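Side-chain contact in DraIII (Deinococcus radiophilus, PDB 4L0K), which cleaves double-stranded DNA at specific recognition sequences, acting as a type II restriction endonuclease of the His-Me finger superfamily: residues K21-L26 and V118-T123. Sequence-based numbering, arbitrary orientation.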
loop_
_atom_site.group_PDB
_atom_site.type_symbol
_atom_site.label_atom_id
_atom_site.label_comp_id
_atom_site.label_asym_id
_atom_site.label_seq_id
_atom_site.Cartn_x
_atom_site.Cartn_y
_atom_site.Cartn_z
ATOM N N LYS A 21 -13.951 10.256 29.391
ATOM C CA LYS A 21 -13.367 10.654 30.668
ATOM C C LYS A 21 -12.649 12.000 30.647
ATOM O O LYS A 21 -12.063 12.385 29.640
ATOM C CB LYS A 21 -12.436 9.562 31.203
ATOM C CG LYS A 21 -13.025 8.151 31.168
ATOM C CD LYS A 21 -12.031 7.157 31.770
ATOM C CE LYS A 21 -12.240 5.730 31.260
ATOM N NZ LYS A 21 -11.131 4.816 31.708
ATOM N N CYS A 22 -12.716 12.704 31.775
ATOM C CA CYS A 22 -11.999 13.962 32.005
ATOM C C CYS A 22 -10.490 13.695 31.891
ATOM O O CYS A 22 -9.979 12.753 32.497
ATOM C CB CYS A 22 -12.359 14.463 33.417
ATOM S SG CYS A 22 -11.953 16.150 33.987
ATOM N N GLN A 23 -9.775 14.503 31.117
ATOM C CA GLN A 23 -8.331 14.316 31.043
ATOM C C GLN A 23 -7.566 15.502 31.644
ATOM O O GLN A 23 -6.341 15.594 31.513
ATOM C CB GLN A 23 -7.889 14.003 29.601
ATOM C CG GLN A 23 -8.603 12.788 28.978
ATOM C CD GLN A 23 -8.125 11.462 29.545
ATOM O OE1 GLN A 23 -6.983 11.342 29.981
ATOM N NE2 GLN A 23 -8.995 10.461 29.542
ATOM N N LEU A 24 -8.299 16.404 32.298
ATOM C CA LEU A 24 -7.699 17.483 33.093
ATOM C C LEU A 24 -7.084 16.884 34.348
ATOM O O LEU A 24 -7.483 15.788 34.764
ATOM C CB LEU A 24 -8.759 18.516 33.495
ATOM C CG LEU A 24 -8.941 19.755 32.621
ATOM C CD1 LEU A 24 -7.593 20.340 32.136
ATOM C CD2 LEU A 24 -9.851 19.447 31.456
ATOM N N PRO A 25 -6.100 17.580 34.948
ATOM C CA PRO A 25 -5.533 17.135 36.234
ATOM C C PRO A 25 -6.613 17.010 37.317
ATOM O O PRO A 25 -7.562 17.791 37.298
ATOM C CB PRO A 25 -4.556 18.262 36.593
ATOM C CG PRO A 25 -4.165 18.845 35.278
ATOM C CD PRO A 25 -5.417 18.781 34.439
ATOM N N LEU A 26 -6.460 16.047 38.225
ATOM C CA LEU A 26 -7.433 15.777 39.291
ATOM C C LEU A 26 -7.919 17.034 40.026
ATOM O O LEU A 26 -9.108 17.152 40.335
ATOM C CB LEU A 26 -6.848 14.757 40.284
ATOM C CG LEU A 26 -7.738 14.127 41.366
ATOM C CD1 LEU A 26 -8.986 13.458 40.777
ATOM C CD2 LEU A 26 -6.922 13.129 42.177
ATOM N N VAL A 118 -2.500 7.825 22.961
ATOM C CA VAL A 118 -2.080 8.084 21.586
ATOM C C VAL A 118 -2.382 9.526 21.161
ATOM O O VAL A 118 -1.496 10.214 20.626
ATOM C CB VAL A 118 -2.738 7.076 20.600
ATOM C CG1 VAL A 118 -2.686 7.589 19.152
ATOM C CG2 VAL A 118 -2.095 5.673 20.736
ATOM N N ALA A 119 -3.620 9.984 21.398
ATOM C CA ALA A 119 -3.952 11.396 21.162
ATOM C C ALA A 119 -2.958 12.358 21.855
ATOM O O ALA A 119 -2.506 13.361 21.261
ATOM C CB ALA A 119 -5.384 11.695 21.597
ATOM N N ARG A 120 -2.610 12.045 23.103
ATOM C CA ARG A 120 -1.700 12.927 23.842
ATOM C C ARG A 120 -0.297 12.945 23.209
ATOM O O ARG A 120 0.329 14.001 23.058
ATOM C CB ARG A 120 -1.617 12.516 25.313
ATOM C CG ARG A 120 -2.428 13.379 26.275
ATOM C CD ARG A 120 -2.180 12.947 27.725
ATOM N NE ARG A 120 -2.561 11.553 27.934
ATOM C CZ ARG A 120 -3.657 11.167 28.579
ATOM N NH1 ARG A 120 -4.484 12.072 29.099
ATOM N NH2 ARG A 120 -3.927 9.877 28.710
ATOM N N LYS A 121 0.169 11.764 22.817
ATOM C CA LYS A 121 1.500 11.607 22.249
ATOM C C LYS A 121 1.616 12.396 20.967
ATOM O O LYS A 121 2.570 13.129 20.760
ATOM C CB LYS A 121 1.778 10.137 21.959
ATOM C CG LYS A 121 3.098 9.905 21.247
ATOM C CD LYS A 121 4.294 10.330 22.099
ATOM C CE LYS A 121 5.595 10.073 21.358
ATOM N NZ LYS A 121 5.748 8.634 20.982
ATOM N N LEU A 122 0.616 12.228 20.115
ATOM C CA LEU A 122 0.574 12.860 18.814
ATOM C C LEU A 122 0.493 14.383 18.925
ATOM O O LEU A 122 1.080 15.097 18.101
ATOM C CB LEU A 122 -0.623 12.309 18.036
ATOM C CG LEU A 122 -0.367 11.265 16.954
ATOM C CD1 LEU A 122 1.000 10.602 17.071
ATOM C CD2 LEU A 122 -1.468 10.232 16.940
ATOM N N THR A 123 -0.231 14.886 19.929
ATOM C CA THR A 123 -0.233 16.335 20.179
ATOM C C THR A 123 1.159 16.833 20.601
ATOM O O THR A 123 1.635 17.922 20.189
ATOM C CB THR A 123 -1.249 16.724 21.281
ATOM O OG1 THR A 123 -2.514 16.117 20.999
ATOM C CG2 THR A 123 -1.407 18.236 21.345
#
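Gln23 and Arg120 are the only pair that touches between loop 21-26 and helix segment 118-123, and one side-chain hydrogen bond is their only polar link. Arg120 NH1 donates to Gln23 OE1 over 2.7 Å, and the N-H...O angle of 163° makes the bond nearly straight. The acceptor sits at the edge of the guanidinium, close to its plane, as a bond through an NH1 hydrogen requires. Seen from the amide, the donor is tilted 31° from the carbonyl plane; the two flat groups are turned 52° against each other. The CB of Gln23 points toward the helix and lies 3.9 Å from Arg120 NH1, while the bend of the chain at chi2 brings CD and OE1 round to the same nitrogen. The arginine spans most of the gap, its CA standing 9.9 Å from that of Gln23.

The close fit is confined to these two buried residues, and the segments bury just 78 Å² between them. Away from the bond the loop diverges: Leu24 directs its CB away from the helix, while exposed Leu26 is poorly ordered. Within the helix, Thr123 OG1 donates back to Ala119 O at 2.8 Å, joining the backbone N of Thr123 from the opposite face of that carbonyl.

Arg120 has further partners. Tyr142 OH bonds both to its NH1 and to Gln23 O, bridging the two segments, while Asp117 forms a salt bridge with NH2 and Phe146 a cation-pi contact. Next to Gln23, Cys22 belongs to the cysteine cluster with Cys4 and Cys32. Chemically, a neutral amide oxygen serves a buried cation whose charge is probably balanced in part by Asp117, so the cysteine-rich N-terminal region is joined to helix 112-126 by a directional hydrogen bond to a neutral acceptor.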